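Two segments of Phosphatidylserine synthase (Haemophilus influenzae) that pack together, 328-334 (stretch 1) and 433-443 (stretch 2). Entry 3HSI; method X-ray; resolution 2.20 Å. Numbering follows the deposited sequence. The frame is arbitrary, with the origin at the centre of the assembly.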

ATOM      1  N   PRO C 328     -10.375  18.779   2.232  1.00 24.92           N
ATOM      2  CA  PRO C 328     -11.855  18.946   2.037  1.00 24.24           C
ATOM      3  C   PRO C 328     -12.268  19.477   0.633  1.00 23.88           C
ATOM      4  O   PRO C 328     -13.376  19.203   0.137  1.00 24.25           O
ATOM      5  CB  PRO C 328     -12.273  19.942   3.135  1.00 23.53           C
ATOM      6  CG  PRO C 328     -11.054  20.203   3.985  1.00 24.46           C
ATOM      7  CD  PRO C 328      -9.833  19.633   3.312  1.00 24.62           C
ATOM      8  N   TYR C 329     -11.371  20.213  -0.005  1.00 23.51           N
ATOM      9  CA  TYR C 329     -11.616  20.757  -1.337  1.00 22.87           C
ATOM     10  C   TYR C 329     -11.435  19.730  -2.420  1.00 23.56           C
ATOM     11  O   TYR C 329     -12.162  19.749  -3.437  1.00 23.28           O
ATOM     12  CB  TYR C 329     -10.665  21.910  -1.610  1.00 22.58           C
ATOM     13  CG  TYR C 329     -10.919  23.148  -0.779  1.00 21.10           C
ATOM     14  CD1 TYR C 329     -11.702  24.180  -1.273  1.00 20.08           C
ATOM     15  CD2 TYR C 329     -10.363  23.291   0.497  1.00 22.74           C
ATOM     16  CE1 TYR C 329     -11.919  25.358  -0.534  1.00 19.78           C
ATOM     17  CE2 TYR C 329     -10.589  24.452   1.255  1.00 22.50           C
ATOM     18  CZ  TYR C 329     -11.357  25.477   0.713  1.00 21.89           C
ATOM     19  OH  TYR C 329     -11.604  26.608   1.437  1.00 27.79           O
ATOM     20  N   LEU C 330     -10.419  18.882  -2.242  1.00 22.92           N
ATOM     21  CA  LEU C 330     -10.273  17.709  -3.081  1.00 24.36           C
ATOM     22  C   LEU C 330     -11.560  16.844  -3.082  1.00 24.34           C
ATOM     23  O   LEU C 330     -12.060  16.473  -4.152  1.00 23.65           O
ATOM     24  CB  LEU C 330      -9.043  16.888  -2.672  1.00 24.46           C
ATOM     25  CG  LEU C 330      -8.772  15.608  -3.491  1.00 27.47           C
ATOM     26  CD1 LEU C 330      -8.631  15.876  -5.004  1.00 29.87           C
ATOM     27  CD2 LEU C 330      -7.539  14.870  -2.978  1.00 26.60           C
ATOM     28  N   TYR C 331     -12.102  16.563  -1.892  1.00 24.75           N
ATOM     29  CA  TYR C 331     -13.333  15.758  -1.785  1.00 25.82           C
ATOM     30  C   TYR C 331     -14.518  16.453  -2.385  1.00 25.05           C
ATOM     31  O   TYR C 331     -15.302  15.814  -3.051  1.00 25.06           O
ATOM     32  CB  TYR C 331     -13.659  15.332  -0.340  1.00 25.95           C
ATOM     33  CG  TYR C 331     -12.549  14.495   0.251  1.00 28.58           C
ATOM     34  CD1 TYR C 331     -11.953  13.498  -0.496  1.00 30.13           C
ATOM     35  CD2 TYR C 331     -12.069  14.732   1.543  1.00 29.68           C
ATOM     36  CE1 TYR C 331     -10.915  12.735   0.022  1.00 33.76           C
ATOM     37  CE2 TYR C 331     -11.018  13.972   2.068  1.00 32.06           C
ATOM     38  CZ  TYR C 331     -10.460  12.971   1.300  1.00 33.22           C
ATOM     39  OH  TYR C 331      -9.429  12.196   1.784  1.00 37.79           O
ATOM     40  N   GLU C 332     -14.649  17.751  -2.144  1.00 25.12           N
ATOM     41  CA  GLU C 332     -15.778  18.480  -2.691  1.00 25.52           C
ATOM     42  C   GLU C 332     -15.708  18.442  -4.213  1.00 25.64           C
ATOM     43  O   GLU C 332     -16.713  18.198  -4.872  1.00 25.79           O
ATOM     44  CB  GLU C 332     -15.792  19.918  -2.210  1.00 25.26           C
ATOM     45  CG  GLU C 332     -17.145  20.611  -2.389  1.00 28.48           C
ATOM     46  CD  GLU C 332     -17.098  22.127  -2.090  1.00 32.43           C
ATOM     47  OE1 GLU C 332     -17.934  22.592  -1.287  1.00 34.20           O
ATOM     48  OE2 GLU C 332     -16.228  22.854  -2.640  1.00 33.40           O
ATOM     49  N   SER C 333     -14.534  18.670  -4.789  1.00 25.51           N
ATOM     50  CA  SER C 333     -14.515  18.734  -6.240  1.00 27.29           C
ATOM     51  C   SER C 333     -14.771  17.364  -6.883  1.00 27.33           C
ATOM     52  O   SER C 333     -15.340  17.290  -7.968  1.00 27.51           O
ATOM     53  CB  SER C 333     -13.264  19.443  -6.789  1.00 26.74           C
ATOM     54  OG  SER C 333     -12.116  18.941  -6.202  1.00 29.02           O
ATOM     55  N   ASN C 334     -14.408  16.292  -6.176  1.00 27.58           N
ATOM     56  CA  ASN C 334     -14.783  14.956  -6.597  1.00 28.08           C
ATOM     57  C   ASN C 334     -16.313  14.724  -6.529  1.00 27.20           C
ATOM     58  O   ASN C 334     -16.909  14.156  -7.454  1.00 27.20           O
ATOM     59  CB  ASN C 334     -13.941  13.880  -5.867  1.00 28.77           C
ATOM     60  CG  ASN C 334     -12.559  13.662  -6.559  1.00 31.02           C
ATOM     61  OD1 ASN C 334     -12.506  13.312  -7.732  1.00 37.75           O
ATOM     62  ND2 ASN C 334     -11.467  13.895  -5.846  1.00 30.51           N
ATOM     63  N   GLN C 433     -13.455  29.644  -7.190  1.00 31.50           N
ATOM     64  CA  GLN C 433     -13.943  30.253  -5.966  1.00 30.97           C
ATOM     65  C   GLN C 433     -13.134  29.785  -4.734  1.00 30.97           C
ATOM     66  O   GLN C 433     -13.369  30.247  -3.620  1.00 31.12           O
ATOM     67  CB  GLN C 433     -15.424  29.976  -5.799  1.00 30.67           C
ATOM     68  N   TYR C 434     -12.176  28.878  -4.942  1.00 30.37           N
ATOM     69  CA  TYR C 434     -11.354  28.365  -3.843  1.00 29.65           C
ATOM     70  C   TYR C 434     -10.213  29.316  -3.463  1.00 29.45           C
ATOM     71  O   TYR C 434      -9.710  30.038  -4.323  1.00 29.62           O
ATOM     72  CB  TYR C 434     -10.740  27.010  -4.220  1.00 29.47           C
ATOM     73  CG  TYR C 434     -11.695  25.843  -4.280  1.00 27.85           C
ATOM     74  CD1 TYR C 434     -13.022  25.942  -3.815  1.00 26.94           C
ATOM     75  CD2 TYR C 434     -11.258  24.621  -4.790  1.00 26.35           C
ATOM     76  CE1 TYR C 434     -13.896  24.831  -3.881  1.00 26.04           C
ATOM     77  CE2 TYR C 434     -12.096  23.512  -4.846  1.00 25.71           C
ATOM     78  CZ  TYR C 434     -13.405  23.620  -4.398  1.00 27.37           C
ATOM     79  OH  TYR C 434     -14.188  22.496  -4.464  1.00 29.19           O
ATOM     80  N   PRO C 435      -9.762  29.280  -2.191  1.00 29.19           N
ATOM     81  CA  PRO C 435      -8.579  30.049  -1.820  1.00 29.07           C
ATOM     82  C   PRO C 435      -7.409  29.763  -2.747  1.00 29.46           C
ATOM     83  O   PRO C 435      -7.218  28.614  -3.184  1.00 30.34           O
ATOM     84  CB  PRO C 435      -8.273  29.555  -0.406  1.00 29.02           C
ATOM     85  CG  PRO C 435      -9.619  29.258   0.149  1.00 29.07           C
ATOM     86  CD  PRO C 435     -10.391  28.653  -1.011  1.00 28.81           C
ATOM     87  N   GLU C 436      -6.636  30.804  -3.036  1.00 28.98           N
ATOM     88  CA  GLU C 436      -5.533  30.747  -3.997  1.00 28.96           C
ATOM     89  C   GLU C 436      -4.488  29.653  -3.730  1.00 28.77           C
ATOM     90  O   GLU C 436      -4.004  29.052  -4.684  1.00 28.88           O
ATOM     91  CB  GLU C 436      -4.858  32.142  -4.159  1.00 28.39           C
ATOM     92  N   PRO C 437      -4.128  29.400  -2.447  1.00 28.78           N
ATOM     93  CA  PRO C 437      -3.162  28.320  -2.175  1.00 28.24           C
ATOM     94  C   PRO C 437      -3.748  26.917  -2.387  1.00 27.69           C
ATOM     95  O   PRO C 437      -3.014  25.988  -2.740  1.00 27.34           O
ATOM     96  CB  PRO C 437      -2.773  28.527  -0.700  1.00 27.63           C
ATOM     97  CG  PRO C 437      -3.720  29.476  -0.136  1.00 28.41           C
ATOM     98  CD  PRO C 437      -4.448  30.180  -1.231  1.00 29.18           C
ATOM     99  N   VAL C 438      -5.054  26.770  -2.175  1.00 26.97           N
ATOM    100  CA  VAL C 438      -5.739  25.504  -2.455  1.00 26.21           C
ATOM    101  C   VAL C 438      -5.738  25.247  -3.968  1.00 25.82           C
ATOM    102  O   VAL C 438      -5.416  24.147  -4.421  1.00 25.20           O
ATOM    103  CB  VAL C 438      -7.184  25.546  -1.947  1.00 26.02           C
ATOM    104  CG1 VAL C 438      -8.005  24.444  -2.563  1.00 24.34           C
ATOM    105  CG2 VAL C 438      -7.206  25.510  -0.436  1.00 26.94           C
ATOM    106  N   GLN C 439      -6.121  26.266  -4.726  1.00 25.52           N
ATOM    107  CA  GLN C 439      -6.086  26.213  -6.186  1.00 26.70           C
ATOM    108  C   GLN C 439      -4.739  25.719  -6.696  1.00 26.43           C
ATOM    109  O   GLN C 439      -4.691  24.815  -7.520  1.00 26.32           O
ATOM    110  CB  GLN C 439      -6.407  27.580  -6.811  1.00 26.09           C
ATOM    111  CG  GLN C 439      -7.782  28.092  -6.467  1.00 26.96           C
ATOM    112  CD  GLN C 439      -8.215  29.254  -7.350  1.00 28.69           C
ATOM    113  OE1 GLN C 439      -8.882  30.177  -6.892  1.00 28.93           O
ATOM    114  NE2 GLN C 439      -7.844  29.206  -8.618  1.00 28.22           N
ATOM    115  N   LYS C 440      -3.661  26.309  -6.181  1.00 27.14           N
ATOM    116  CA  LYS C 440      -2.304  25.987  -6.614  1.00 27.94           C
ATOM    117  C   LYS C 440      -2.051  24.513  -6.359  1.00 28.00           C
ATOM    118  O   LYS C 440      -1.591  23.774  -7.231  1.00 27.98           O
ATOM    119  CB  LYS C 440      -1.287  26.782  -5.803  1.00 28.37           C
ATOM    120  CG  LYS C 440      -0.993  28.200  -6.288  1.00 30.73           C
ATOM    121  CD  LYS C 440       0.269  28.731  -5.579  1.00 33.97           C
ATOM    122  CE  LYS C 440       0.544  30.196  -5.929  1.00 37.77           C
ATOM    123  NZ  LYS C 440      -0.685  31.060  -5.700  1.00 39.95           N
ATOM    124  N   LEU C 441      -2.372  24.103  -5.139  1.00 27.75           N
ATOM    125  CA  LEU C 441      -2.102  22.769  -4.681  1.00 27.81           C
ATOM    126  C   LEU C 441      -2.851  21.742  -5.517  1.00 27.59           C
ATOM    127  O   LEU C 441      -2.239  20.790  -6.008  1.00 27.18           O
ATOM    128  CB  LEU C 441      -2.474  22.652  -3.204  1.00 28.30           C
ATOM    129  CG  LEU C 441      -1.833  21.530  -2.394  1.00 29.86           C
ATOM    130  CD1 LEU C 441      -0.365  21.384  -2.746  1.00 29.43           C
ATOM    131  CD2 LEU C 441      -1.991  21.864  -0.914  1.00 31.07           C
ATOM    132  N   LEU C 442      -4.160  21.950  -5.695  1.00 26.86           N
ATOM    133  CA  LEU C 442      -4.995  20.988  -6.407  1.00 27.11           C
ATOM    134  C   LEU C 442      -4.540  20.844  -7.868  1.00 27.83           C
ATOM    135  O   LEU C 442      -4.498  19.736  -8.402  1.00 27.23           O
ATOM    136  CB  LEU C 442      -6.482  21.345  -6.317  1.00 25.94           C
ATOM    137  CG  LEU C 442      -7.183  21.178  -4.953  1.00 26.42           C
ATOM    138  CD1 LEU C 442      -8.607  21.734  -5.014  1.00 23.06           C
ATOM    139  CD2 LEU C 442      -7.193  19.724  -4.419  1.00 22.39           C
ATOM    140  N   LYS C 443      -4.173  21.967  -8.484  1.00 28.96           N
ATOM    141  CA  LYS C 443      -3.626  21.970  -9.836  1.00 30.19           C
ATOM    142  C   LYS C 443      -2.341  21.185  -9.912  1.00 31.04           C
ATOM    143  O   LYS C 443      -2.158  20.395 -10.829  1.00 31.44           O
ATOM    144  CB  LYS C 443      -3.375  23.397 -10.321  1.00 30.39           C
ATOM    145  CG  LYS C 443      -4.496  23.935 -11.144  1.00 31.73           C
ATOM    146  CD  LYS C 443      -4.746  25.380 -10.814  1.00 34.81           C
ATOM    147  CE  LYS C 443      -5.911  25.947 -11.629  1.00 37.25           C
ATOM    148  NZ  LYS C 443      -6.658  27.009 -10.846  1.00 40.42           N
TER

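This is a small, mainly apolar contact between one helix and the loop and start of a second helix that crosses it obliquely, centred on the buried ring of Tyr329 and tied down by one hydrogen bond between side chains. The helix axes cross at 68° and come no closer than 10.8 Å. The CA-to-CB bond of Tyr329 points toward the second stretch, and with chi1 in the m rotamer its ring packs against the loop and the first turn of the helix. Its edge meets the face of Tyr434, CD1 of Tyr329 lying 3.4 Å from CD1 of Tyr434; the planes stand at 76°, so the hydrogen on Tyr329 CD1 is directed at that face. Over one face of Tyr329 sits Val438, whose compact, branched side chain places CG1 4.0 Å from the ring centroid in a CH-pi contact. Pro435, the N-cap residue, offers apolar ring carbons, its CD 3.7 Å from Tyr329 CE1.

Leu442, one helical turn beyond Val438, extends the apolar surface: its forked end sets CD1 4.0 Å from Tyr329 CB and CD2 3.8 Å from Leu330 CB.

Tyr434 combines both kinds of chemistry. Its ring receives Tyr329, while its OH donates a 2.8 Å hydrogen bond to OE2 of Glu332, whose extended side chain brings a carboxylate to the ring's edge and satisfies the buried hydroxyl.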